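Local structure of nicotinate phosphoribosyltransferase (Vibrio cholerae, 4HL7) at residues Q146-V151 against A364-R369; H283-Y288 against L312-T317. The protein probably catalyses the ATP-dependent formation of nicotinate ribonucleotide from nicotinate and phosphoribosyl diphosphate, a step of NAD biosynthesis. All blocks are in the same frame, centred on the assembly; numbering follows the deposited sequence.

The two contacts pack peripheral parts of a large enzyme, contact 1 through an aromatic pair, contact 2 through aliphatic side chains, an amide face and a water. Contact 1 lies about 26 Å and contact 2 about 24 Å from the centre of the chain, on opposite sides of it; their own centres are 48 Å apart, their nearest atoms about 33 Å. Contact 1 joins the end of helix 131-147 to the loop before strand 372-380 of the antiparallel sheet, whereas contact 2 joins two connections that lead into neighbouring strands of the parallel sheet. The sequence between the segments of contact 1 includes contact 2 and His232, the predicted site of autophosphorylation, which is unmodified here.

Contact 1: Q146-V151 against A364-R369; sequences QRWAEV and AGVEYR
Tyr368 meets Trp148 edge to face, and this aromatic pair accounts for most of the contact between 146-151 and 364-369. The phenol ring turns its CD1-CE1 edge down onto the indole: CD1 sits over the middle of the bicycle, 3.4 Å from Trp148 CD2. The planes stand almost upright to one another, at 85°, with 4.8 Å between the centroids of the tyrosine ring and the five-membered indole ring, a T-shaped stack. A CH-pi contact extends the same covering toward the backbone, since Tyr368 CB lies 4.2 Å from the centroid of the six-membered ring. With CG anti to the backbone N (chi1 178°), the tyrosine holds CB over the six-membered ring, CD1 over the middle and CE1 toward the five-membered ring.

The remaining contacts are at the far end of the tryptophan. Its CH2 edge faces the carbonyl of Val366, with O in the indole plane and 3.6 Å from CH2, while Val366 CG1 makes a looser apolar contact with CH2 at 4.5 Å.

Polar bonding belongs to the surroundings. Tyr368 OH is hydrogen-bonded to Asn355 OD1, and Arg143, one turn before the end of helix 131-147, touches both aromatic side chains and gives NH1 to the carbonyl O of Arg369. The chain leaves helical geometry at Trp148 and enters a type I beta turn to Val151, whose closing backbone bond is weak.

The chemistry is therefore that of a joint built on two buried aromatic side chains, between a helix end and the loop leading to strand 372-380: ring edge, methylene and carbonyl are fitted around one indole, and the phenol places its hydrocarbon edge on the tryptophan while its hydroxyl is satisfied by a separate partner.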
loop_
_atom_site.group_PDB
_atom_site.type_symbol
_atom_site.label_atom_id
_atom_site.label_comp_id
_atom_site.label_asym_id
_atom_site.label_seq_id
_atom_site.Cartn_x
_atom_site.Cartn_y
_atom_site.Cartn_z
ATOM N N GLN A 146 -0.692 10.679 -21.195
ATOM C CA GLN A 146 -1.457 11.781 -21.768
ATOM C C GLN A 146 -0.771 13.125 -21.584
ATOM O O GLN A 146 -0.807 13.990 -22.496
ATOM C CB GLN A 146 -2.862 11.816 -21.239
ATOM C CG GLN A 146 -3.770 11.057 -22.174
ATOM C CD GLN A 146 -5.207 10.991 -21.737
ATOM O OE1 GLN A 146 -5.833 9.962 -21.916
ATOM N NE2 GLN A 146 -5.763 12.103 -21.222
ATOM N N ARG A 147 -0.097 13.274 -20.447
ATOM C CA ARG A 147 0.420 14.586 -20.023
ATOM C C ARG A 147 1.935 14.694 -19.912
ATOM O O ARG A 147 2.467 15.808 -19.887
ATOM C CB ARG A 147 -0.282 15.024 -18.757
ATOM C CG ARG A 147 -1.763 15.234 -19.012
ATOM C CD ARG A 147 -2.550 15.383 -17.740
ATOM N NE ARG A 147 -3.971 15.652 -18.028
ATOM C CZ ARG A 147 -4.842 16.043 -17.106
ATOM N NH1 ARG A 147 -6.111 16.266 -17.423
ATOM N NH2 ARG A 147 -4.449 16.209 -15.859
ATOM N N TRP A 148 2.655 13.564 -19.894
ATOM C CA TRP A 148 4.097 13.581 -19.678
ATOM C C TRP A 148 4.795 12.701 -20.633
ATOM O O TRP A 148 5.796 12.085 -20.317
ATOM C CB TRP A 148 4.425 13.210 -18.218
ATOM C CG TRP A 148 3.898 14.284 -17.310
ATOM C CD1 TRP A 148 2.636 14.374 -16.696
ATOM C CD2 TRP A 148 4.575 15.545 -16.986
ATOM N NE1 TRP A 148 2.520 15.553 -16.014
ATOM C CE2 TRP A 148 3.648 16.311 -16.167
ATOM C CE3 TRP A 148 5.854 16.069 -17.259
ATOM C CZ2 TRP A 148 3.998 17.532 -15.615
ATOM C CZ3 TRP A 148 6.183 17.338 -16.740
ATOM C CH2 TRP A 148 5.262 18.055 -15.951
ATOM N N ALA A 149 4.235 12.607 -21.830
ATOM C CA ALA A 149 4.701 11.676 -22.841
ATOM C C ALA A 149 6.081 12.078 -23.382
ATOM O O ALA A 149 6.856 11.231 -23.831
ATOM C CB ALA A 149 3.655 11.567 -23.960
ATOM N N GLU A 150 6.442 13.350 -23.253
ATOM C CA GLU A 150 7.729 13.814 -23.819
ATOM C C GLU A 150 8.948 13.707 -22.852
ATOM O O GLU A 150 10.099 14.075 -23.199
ATOM C CB GLU A 150 7.561 15.214 -24.471
ATOM C CG GLU A 150 7.228 16.375 -23.509
ATOM C CD GLU A 150 6.088 16.112 -22.485
ATOM O OE1 GLU A 150 5.037 15.486 -22.821
ATOM O OE2 GLU A 150 6.235 16.559 -21.326
ATOM N N VAL A 151 8.722 13.187 -21.654
ATOM C CA VAL A 151 9.834 12.979 -20.724
ATOM C C VAL A 151 10.947 12.205 -21.442
ATOM O O VAL A 151 10.672 11.202 -22.047
ATOM C CB VAL A 151 9.380 12.211 -19.464
ATOM C CG1 VAL A 151 10.573 11.800 -18.614
ATOM C CG2 VAL A 151 8.396 13.063 -18.682
ATOM N N ALA A 364 6.865 23.813 -21.164
ATOM C CA ALA A 364 6.193 25.020 -20.703
ATOM C C ALA A 364 6.733 25.464 -19.337
ATOM O O ALA A 364 6.376 26.538 -18.849
ATOM C CB ALA A 364 4.676 24.838 -20.675
ATOM N N GLY A 365 7.609 24.656 -18.747
ATOM C CA GLY A 365 8.371 25.057 -17.565
ATOM C C GLY A 365 7.738 24.577 -16.298
ATOM O O GLY A 365 8.108 25.005 -15.192
ATOM N N VAL A 366 6.761 23.683 -16.428
ATOM C CA VAL A 366 6.071 23.156 -15.261
ATOM C C VAL A 366 6.892 22.004 -14.670
ATOM O O VAL A 366 7.225 21.064 -15.403
ATOM C CB VAL A 366 4.690 22.598 -15.662
ATOM C CG1 VAL A 366 3.927 22.053 -14.448
ATOM C CG2 VAL A 366 3.875 23.631 -16.421
ATOM N N GLU A 367 7.185 22.052 -13.358
ATOM C CA GLU A 367 7.912 20.952 -12.665
ATOM C C GLU A 367 7.051 19.697 -12.513
ATOM O O GLU A 367 5.880 19.766 -12.074
ATOM C CB GLU A 367 8.377 21.337 -11.261
ATOM C CG GLU A 367 9.591 22.252 -11.215
ATOM C CD GLU A 367 9.795 22.812 -9.822
ATOM O OE1 GLU A 367 10.526 22.186 -9.044
ATOM O OE2 GLU A 367 9.181 23.855 -9.498
ATOM N N TYR A 368 7.637 18.555 -12.872
ATOM C CA TYR A 368 6.929 17.296 -12.763
ATOM C C TYR A 368 6.683 16.968 -11.307
ATOM O O TYR A 368 7.593 17.084 -10.500
ATOM C CB TYR A 368 7.735 16.164 -13.383
ATOM C CG TYR A 368 7.011 14.869 -13.215
ATOM C CD1 TYR A 368 5.904 14.568 -14.042
ATOM C CD2 TYR A 368 7.367 13.960 -12.196
ATOM C CE1 TYR A 368 5.175 13.382 -13.861
ATOM C CE2 TYR A 368 6.635 12.781 -12.011
ATOM C CZ TYR A 368 5.552 12.504 -12.847
ATOM O OH TYR A 368 4.835 11.346 -12.664
ATOM N N ARG A 369 5.465 16.508 -10.975
ATOM C CA ARG A 369 5.162 15.891 -9.671
ATOM C C ARG A 369 4.258 14.651 -9.986
ATOM O O ARG A 369 3.508 14.684 -10.952
ATOM C CB ARG A 369 4.397 16.875 -8.753
ATOM C CG ARG A 369 5.292 17.966 -8.098
ATOM C CD ARG A 369 4.510 19.242 -7.767
#

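Contact 2: H283-Y288 against L312-T317; sequences HLANAY and LGIDPT
The carboxamide of Asn286 carries Ile314 on one of its faces. Ile314 CD1 stands above the amide carbon CG at 3.7 Å, and CG1 is displaced toward the oxygen, 3.4 Å from Asn286 OD1, so that the aliphatic arm crosses the flat group instead of meeting it edge-on. The amide nitrogen is used for water: ND2 donates to a water at 3.1 Å, which in turn donates to Leu312 O at 2.8 Å. ND2 also has a weak bond to Arg282 O within its own helix. The second flat group, the carboxylate of Asp315, works inside 312-317. Its OD1 accepts from Thr317 N and Thr317 OG1, which stand above the same face, 49° and 43° out of the carboxylate plane; the backbone bond forms an Asx turn as the chain enters its 3-10 segment.

Beside the amide, Ala285 points its methyl at the loop. Ala285 CB is only 3.4 Å from Ile314 CD1, tighter than ordinary van der Waals contact, and 3.9 Å from Leu312 CD1. The isoleucine arm is extended, with CD1 anti to CA (chi2 173°), which brings its end against both the alanine methyl and the amide face. Tyr309 of helix 298-311 touches Ala285 and Ile314 as well. That helix ends in a Schellman motif at Gly313, whose positive phi turns the chain between Leu312 and Ile314.

In the fold, helix 282-287 leads into strand 290-293, and the loop 312-317 completes the parallel beta-alpha-beta crossover to strand 320-323. Lys319 NZ adds a polar tie at the helix end through the carbonyls of Asn286 and Tyr288. The contact consequently combines close apolar packing of Ile314 and Leu312 on Ala285 with a water bridge made by the partly exposed Asn286, which offers an amide face to hydrocarbon while its NH2 group is engaged by the water and, weakly, by Arg282 O.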
loop_
_atom_site.group_PDB
_atom_site.type_symbol
_atom_site.label_atom_id
_atom_site.label_comp_id
_atom_site.label_asym_id
_atom_site.label_seq_id
_atom_site.Cartn_x
_atom_site.Cartn_y
_atom_site.Cartn_z
ATOM N N HIS A 283 1.195 -12.810 23.283
ATOM C CA HIS A 283 1.026 -13.918 22.328
ATOM C C HIS A 283 1.058 -13.389 20.891
ATOM O O HIS A 283 1.787 -13.940 20.058
ATOM C CB HIS A 283 -0.181 -14.777 22.686
ATOM C CG HIS A 283 -0.062 -15.490 24.068
ATOM N ND1 HIS A 283 -1.129 -15.677 24.880
ATOM C CD2 HIS A 283 1.043 -15.930 24.781
ATOM C CE1 HIS A 283 -0.744 -16.325 25.985
ATOM N NE2 HIS A 283 0.598 -16.464 25.943
ATOM N N LEU A 284 0.446 -12.228 20.637
ATOM C CA LEU A 284 0.421 -11.643 19.303
ATOM C C LEU A 284 1.778 -11.090 18.947
ATOM O O LEU A 284 2.238 -11.215 17.815
ATOM C CB LEU A 284 -0.636 -10.540 19.208
ATOM C CG LEU A 284 -2.063 -11.132 19.167
ATOM C CD1 LEU A 284 -3.096 -10.025 19.354
ATOM C CD2 LEU A 284 -2.349 -11.978 17.930
ATOM N N ALA A 285 2.415 -10.445 19.906
ATOM C CA ALA A 285 3.783 -9.823 19.651
ATOM C C ALA A 285 4.852 -10.865 19.361
ATOM O O ALA A 285 5.800 -10.587 18.615
ATOM C CB ALA A 285 4.207 -8.932 20.823
ATOM N N ASN A 286 4.723 -12.060 19.938
ATOM C CA ASN A 286 5.630 -13.146 19.621
ATOM C C ASN A 286 5.305 -13.799 18.291
ATOM O O ASN A 286 6.186 -14.098 17.523
ATOM C CB ASN A 286 5.602 -14.194 20.726
ATOM C CG ASN A 286 6.606 -13.857 21.847
ATOM O OD1 ASN A 286 7.765 -13.652 21.583
ATOM N ND2 ASN A 286 6.133 -13.787 23.089
ATOM N N ALA A 287 4.032 -13.923 17.986
ATOM C CA ALA A 287 3.692 -14.579 16.731
ATOM C C ALA A 287 3.990 -13.678 15.515
ATOM O O ALA A 287 4.429 -14.165 14.483
ATOM C CB ALA A 287 2.207 -14.947 16.737
ATOM N N TYR A 288 3.742 -12.373 15.640
ATOM C CA TYR A 288 4.002 -11.465 14.517
ATOM C C TYR A 288 5.512 -11.275 14.264
ATOM O O TYR A 288 6.297 -11.225 15.187
ATOM C CB TYR A 288 3.314 -10.110 14.776
ATOM C CG TYR A 288 1.919 -10.111 14.227
ATOM C CD1 TYR A 288 1.635 -9.458 13.034
ATOM C CD2 TYR A 288 0.889 -10.768 14.919
ATOM C CE1 TYR A 288 0.349 -9.468 12.503
ATOM C CE2 TYR A 288 -0.411 -10.815 14.378
ATOM C CZ TYR A 288 -0.640 -10.190 13.154
ATOM O OH TYR A 288 -1.899 -10.222 12.592
ATOM N N LEU A 312 7.419 -6.909 27.349
ATOM C CA LEU A 312 6.808 -8.236 27.146
ATOM C C LEU A 312 7.887 -9.372 27.123
ATOM O O LEU A 312 7.542 -10.542 26.929
ATOM C CB LEU A 312 6.009 -8.243 25.836
ATOM C CG LEU A 312 4.753 -7.376 25.772
ATOM C CD1 LEU A 312 4.102 -7.588 24.430
ATOM C CD2 LEU A 312 3.789 -7.746 26.893
ATOM N N GLY A 313 9.156 -9.023 27.322
ATOM C CA GLY A 313 10.258 -10.001 27.384
ATOM C C GLY A 313 10.651 -10.536 26.021
ATOM O O GLY A 313 11.290 -11.540 25.931
ATOM N N ILE A 314 10.316 -9.798 24.969
ATOM C CA ILE A 314 10.661 -10.166 23.575
ATOM C C ILE A 314 11.907 -9.405 23.151
ATOM O O ILE A 314 12.077 -8.254 23.469
ATOM C CB ILE A 314 9.457 -9.814 22.648
ATOM C CG1 ILE A 314 8.222 -10.604 23.108
ATOM C CG2 ILE A 314 9.790 -10.026 21.165
ATOM C CD1 ILE A 314 6.947 -10.228 22.390
ATOM N N ASP A 315 12.849 -10.104 22.538
ATOM C CA ASP A 315 14.079 -9.506 22.039
ATOM C C ASP A 315 13.797 -8.776 20.690
ATOM O O ASP A 315 13.470 -9.417 19.653
ATOM C CB ASP A 315 15.114 -10.599 21.837
ATOM C CG ASP A 315 16.450 -10.074 21.374
ATOM O OD1 ASP A 315 16.619 -8.871 21.055
ATOM O OD2 ASP A 315 17.384 -10.885 21.313
ATOM N N PRO A 316 13.892 -7.460 20.696
ATOM C CA PRO A 316 13.506 -6.701 19.455
ATOM C C PRO A 316 14.415 -6.935 18.310
ATOM O O PRO A 316 14.028 -6.733 17.152
ATOM C CB PRO A 316 13.562 -5.226 19.899
ATOM C CG PRO A 316 13.729 -5.236 21.372
ATOM C CD PRO A 316 14.232 -6.588 21.830
ATOM N N THR A 317 15.644 -7.430 18.587
ATOM C CA THR A 317 16.536 -7.742 17.497
ATOM C C THR A 317 16.059 -8.937 16.662
ATOM O O THR A 317 16.631 -9.227 15.604
ATOM C CB THR A 317 18.003 -7.998 17.969
ATOM O OG1 THR A 317 18.054 -9.168 18.768
ATOM C CG2 THR A 317 18.570 -6.756 18.764
HETATM O O HOH W 1 7.698 -13.023 25.628
#